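AvGluR1 ligand binding domain (Adineta vaga, PDB 4IO6) probably serves as the agonist-binding domain of a glutamate-gated ion channel, a clamshell fold that binds amino acids such as glutamate and methionine. Local coordinates at residues N105-L110 with E200-S205. Sequence-based numbering, arbitrary orientation.
Sequences NSMRIL and EDFDKS
Met107 packs on the ring of Phe202 through its CB, which sits over one face of the ring, toward the rim, 3.8 Å from the centroid in a CH-pi contact; CG leads on to SD, which approaches the ring obliquely as a Met-aromatic contact at 5.2 Å from the same centroid. A bend at chi3 (-86°) then turns CE toward Asp203, whose side chain runs alongside and points the same way, CE lying 3.4 Å from Asp203 CB and also near Phe202 CE2. Met107 also touches the bound methionine, so this side chain joins the ligand cleft to an aromatic cluster in which Phe202 meets Tyr144 and, edge-to-face, Phe178. The backbones pair as antiparallel strands of one lobe of the periplasmic-binding-protein fold. Met107 N donates almost straight to Phe202 O (2.8 Å, 173° at the hydrogen), and Phe202 N returns a bond to Met107 O. A beta bulge, with Asp203 and Lys204 set against Ser106, shifts the register by one before Asn105 and Ser205 pair through both backbone N-H groups. Asn105 ND2 reaches Ser205 OG at 3.2 Å and also donates to Asp180, a glutamate-binding residue. On the other face, in one of two modelled conformers of Asp201, OD1 lies 3.6 Å from Arg108 NE, well out of the guanidinium plane, a doubtful salt bridge by charge alone. Arg108 NE instead donates to a water (2.9 Å) that also accepts from Ile109 N and donates to Glu200 O.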
ATOM      1  N   ASN A 105      -3.612   1.178   5.262  1.00 15.74           N
ATOM      2  CA  ASN A 105      -4.776   1.430   6.103  1.00 14.91           C
ATOM      3  C   ASN A 105      -5.434   0.103   6.404  1.00 16.71           C
ATOM      4  O   ASN A 105      -5.181  -0.896   5.739  1.00 16.51           O
ATOM      5  CB  ASN A 105      -5.782   2.330   5.379  1.00 13.66           C
ATOM      6  CG  ASN A 105      -6.946   2.717   6.250  1.00 14.33           C
ATOM      7  OD1 ASN A 105      -6.762   3.148   7.387  1.00 14.12           O
ATOM      8  ND2 ASN A 105      -8.161   2.501   5.745  1.00 17.17           N
ATOM      9  N   SER A 106      -6.240   0.111   7.452  1.00 13.20           N
ATOM     10  CA  SER A 106      -7.149  -0.997   7.795  1.00 15.22           C
ATOM     11  C   SER A 106      -8.194  -0.354   8.707  1.00 15.06           C
ATOM     12  O   SER A 106      -8.045   0.805   9.113  1.00 15.88           O
ATOM     13  CB  SER A 106      -6.397  -2.141   8.479  1.00 18.25           C
ATOM     14  OG  SER A 106      -5.703  -1.690   9.634  1.00 20.56           O
ATOM     15  N   MET A 107      -9.254  -1.089   9.043  1.00 13.36           N
ATOM     16  CA  MET A 107     -10.290  -0.579   9.940  1.00 15.32           C
ATOM     17  C   MET A 107     -10.284  -1.274  11.286  1.00 15.90           C
ATOM     18  O   MET A 107      -9.802  -2.409  11.417  1.00 16.03           O
ATOM     19  CB  MET A 107     -11.665  -0.715   9.282  1.00 16.16           C
ATOM     20  CG  MET A 107     -11.848   0.254   8.146  1.00 18.41           C
ATOM     21  SD  MET A 107     -13.576   0.290   7.549  1.00 27.19           S
ATOM     22  CE  MET A 107     -13.589  -1.032   6.374  1.00 35.41           C
ATOM     23  N   ARG A 108     -10.824  -0.585  12.288  1.00 14.73           N
ATOM     24  CA  ARG A 108     -11.015  -1.127  13.627  1.00 16.89           C
ATOM     25  C   ARG A 108     -12.460  -0.920  14.067  1.00 16.03           C
ATOM     26  O   ARG A 108     -13.127   0.017  13.607  1.00 16.37           O
ATOM     27  CB  ARG A 108     -10.132  -0.410  14.665  1.00 19.08           C
ATOM     28  CG  ARG A 108      -8.611  -0.465  14.446  1.00 25.09           C
ATOM     29  CD  ARG A 108      -7.983  -1.821  14.659  1.00 24.41           C
ATOM     30  NE  ARG A 108      -8.370  -2.575  15.862  1.00 24.33           N
ATOM     31  CZ  ARG A 108      -7.816  -2.487  17.070  1.00 26.20           C
ATOM     32  NH1 ARG A 108      -6.846  -1.613  17.320  1.00 32.51           N
ATOM     33  NH2 ARG A 108      -8.260  -3.272  18.051  1.00 28.43           N
ATOM     34  N   ILE A 109     -12.905  -1.760  14.998  1.00 17.12           N
ATOM     35  CA  ILE A 109     -14.174  -1.588  15.683  1.00 17.69           C
ATOM     36  C   ILE A 109     -14.005  -0.608  16.851  1.00 18.02           C
ATOM     37  O   ILE A 109     -13.100  -0.779  17.679  1.00 18.58           O
ATOM     38  CB  ILE A 109     -14.687  -2.930  16.199  1.00 22.12           C
ATOM     39  CG1 ILE A 109     -14.845  -3.900  15.029  1.00 21.36           C
ATOM     40  CG2 ILE A 109     -16.006  -2.751  16.937  1.00 22.97           C
ATOM     41  CD1 ILE A 109     -15.009  -5.346  15.456  1.00 27.71           C
ATOM     42  N   LEU A 110     -14.855   0.421  16.863  1.00 17.58           N
ATOM     43  CA  LEU A 110     -14.922   1.449  17.915  1.00 18.04           C
ATOM     44  C   LEU A 110     -16.104   1.201  18.840  1.00 19.16           C
ATOM     45  O   LEU A 110     -17.183   0.905  18.360  1.00 19.19           O
ATOM     46  CB  LEU A 110     -15.155   2.798  17.245  1.00 17.20           C
ATOM     47  CG  LEU A 110     -15.185   4.004  18.186  1.00 17.71           C
ATOM     48  CD1 LEU A 110     -13.810   4.271  18.837  1.00 17.91           C
ATOM     49  CD2 LEU A 110     -15.642   5.256  17.419  1.00 17.08           C
ATOM     50  N   GLU A 200      -9.446  -7.718  15.812  1.00 27.42           N
ATOM     51  CA  GLU A 200      -8.409  -7.669  14.803  1.00 24.86           C
ATOM     52  C   GLU A 200      -8.717  -6.575  13.794  1.00 24.50           C
ATOM     53  O   GLU A 200      -9.882  -6.228  13.583  1.00 26.01           O
ATOM     54  CB  GLU A 200      -8.331  -9.004  14.064  1.00 30.08           C
ATOM     55  CG  GLU A 200      -7.683 -10.118  14.867  1.00 43.24           C
ATOM     56  CD  GLU A 200      -6.243  -9.785  15.232  1.00 56.32           C
ATOM     57  OE1 GLU A 200      -5.397  -9.705  14.309  1.00 63.14           O
ATOM     58  OE2 GLU A 200      -5.963  -9.580  16.437  1.00 63.53           O
ATOM     59  N   ASP A 201      -7.666  -6.046  13.185  0.57 23.87           N
ATOM     60  CA  ASP A 201      -7.819  -5.122  12.073  0.57 24.59           C
ATOM     61  C   ASP A 201      -8.621  -5.847  10.991  0.57 23.35           C
ATOM     62  O   ASP A 201      -8.661  -7.086  10.939  0.57 19.98           O
ATOM     63  CB  ASP A 201      -6.458  -4.679  11.513  0.57 27.81           C
ATOM     64  CG  ASP A 201      -5.448  -4.302  12.608  0.57 35.08           C
ATOM     65  OD1 ASP A 201      -5.866  -4.028  13.753  0.57 40.17           O
ATOM     66  OD2 ASP A 201      -4.230  -4.272  12.320  0.57 40.04           O
ATOM     67  N   PHE A 202      -9.275  -5.090  10.130  1.00 21.23           N
ATOM     68  CA  PHE A 202      -9.945  -5.695   8.975  1.00 20.65           C
ATOM     69  C   PHE A 202      -9.930  -4.742   7.766  1.00 19.75           C
ATOM     70  O   PHE A 202      -9.645  -3.572   7.889  1.00 18.19           O
ATOM     71  CB  PHE A 202     -11.371  -6.143   9.317  1.00 21.27           C
ATOM     72  CG  PHE A 202     -12.265  -5.053   9.834  1.00 19.56           C
ATOM     73  CD1 PHE A 202     -12.173  -4.626  11.150  1.00 23.26           C
ATOM     74  CD2 PHE A 202     -13.217  -4.466   9.006  1.00 19.42           C
ATOM     75  CE1 PHE A 202     -13.001  -3.613  11.611  1.00 20.56           C
ATOM     76  CE2 PHE A 202     -14.045  -3.479   9.456  1.00 21.11           C
ATOM     77  CZ  PHE A 202     -13.925  -3.024  10.760  1.00 20.00           C
ATOM     78  N   ASP A 203     -10.209  -5.287   6.590  1.00 19.47           N
ATOM     79  CA  ASP A 203     -10.273  -4.496   5.358  1.00 17.62           C
ATOM     80  C   ASP A 203      -8.980  -3.734   5.070  1.00 18.84           C
ATOM     81  O   ASP A 203      -8.975  -2.502   4.871  1.00 17.85           O
ATOM     82  CB  ASP A 203     -11.477  -3.547   5.388  1.00 19.77           C
ATOM     83  CG  ASP A 203     -11.898  -3.102   4.011  1.00 25.76           C
ATOM     84  OD1 ASP A 203     -12.007  -3.981   3.137  1.00 24.91           O
ATOM     85  OD2 ASP A 203     -12.101  -1.878   3.803  1.00 26.09           O
ATOM     86  N   LYS A 204      -7.873  -4.467   5.032  1.00 19.34           N
ATOM     87  CA  LYS A 204      -6.593  -3.853   4.694  1.00 16.07           C
ATOM     88  C   LYS A 204      -6.742  -3.160   3.344  1.00 18.22           C
ATOM     89  O   LYS A 204      -7.333  -3.718   2.380  1.00 19.96           O
ATOM     90  CB  LYS A 204      -5.491  -4.916   4.635  1.00 23.13           C
ATOM     91  CG  LYS A 204      -5.387  -5.796   5.865  1.00 38.55           C
ATOM     92  CD  LYS A 204      -4.268  -5.376   6.799  1.00 48.78           C
ATOM     93  CE  LYS A 204      -3.756  -6.574   7.607  1.00 53.40           C
ATOM     94  NZ  LYS A 204      -4.846  -7.333   8.287  1.00 57.50           N
ATOM     95  N   SER A 205      -6.251  -1.925   3.281  1.00 15.47           N
ATOM     96  CA  SER A 205      -6.467  -1.085   2.144  1.00 14.83           C
ATOM     97  C   SER A 205      -5.356  -0.046   2.082  1.00 13.96           C
ATOM     98  O   SER A 205      -4.323  -0.153   2.771  1.00 14.89           O
ATOM     99  CB  SER A 205      -7.849  -0.411   2.255  1.00 17.29           C
ATOM    100  OG  SER A 205      -7.973   0.244   3.512  1.00 21.15           O
TER
HETATM  101  O   HOH W   1     -10.742  -4.061  15.069  1.00 23.17           O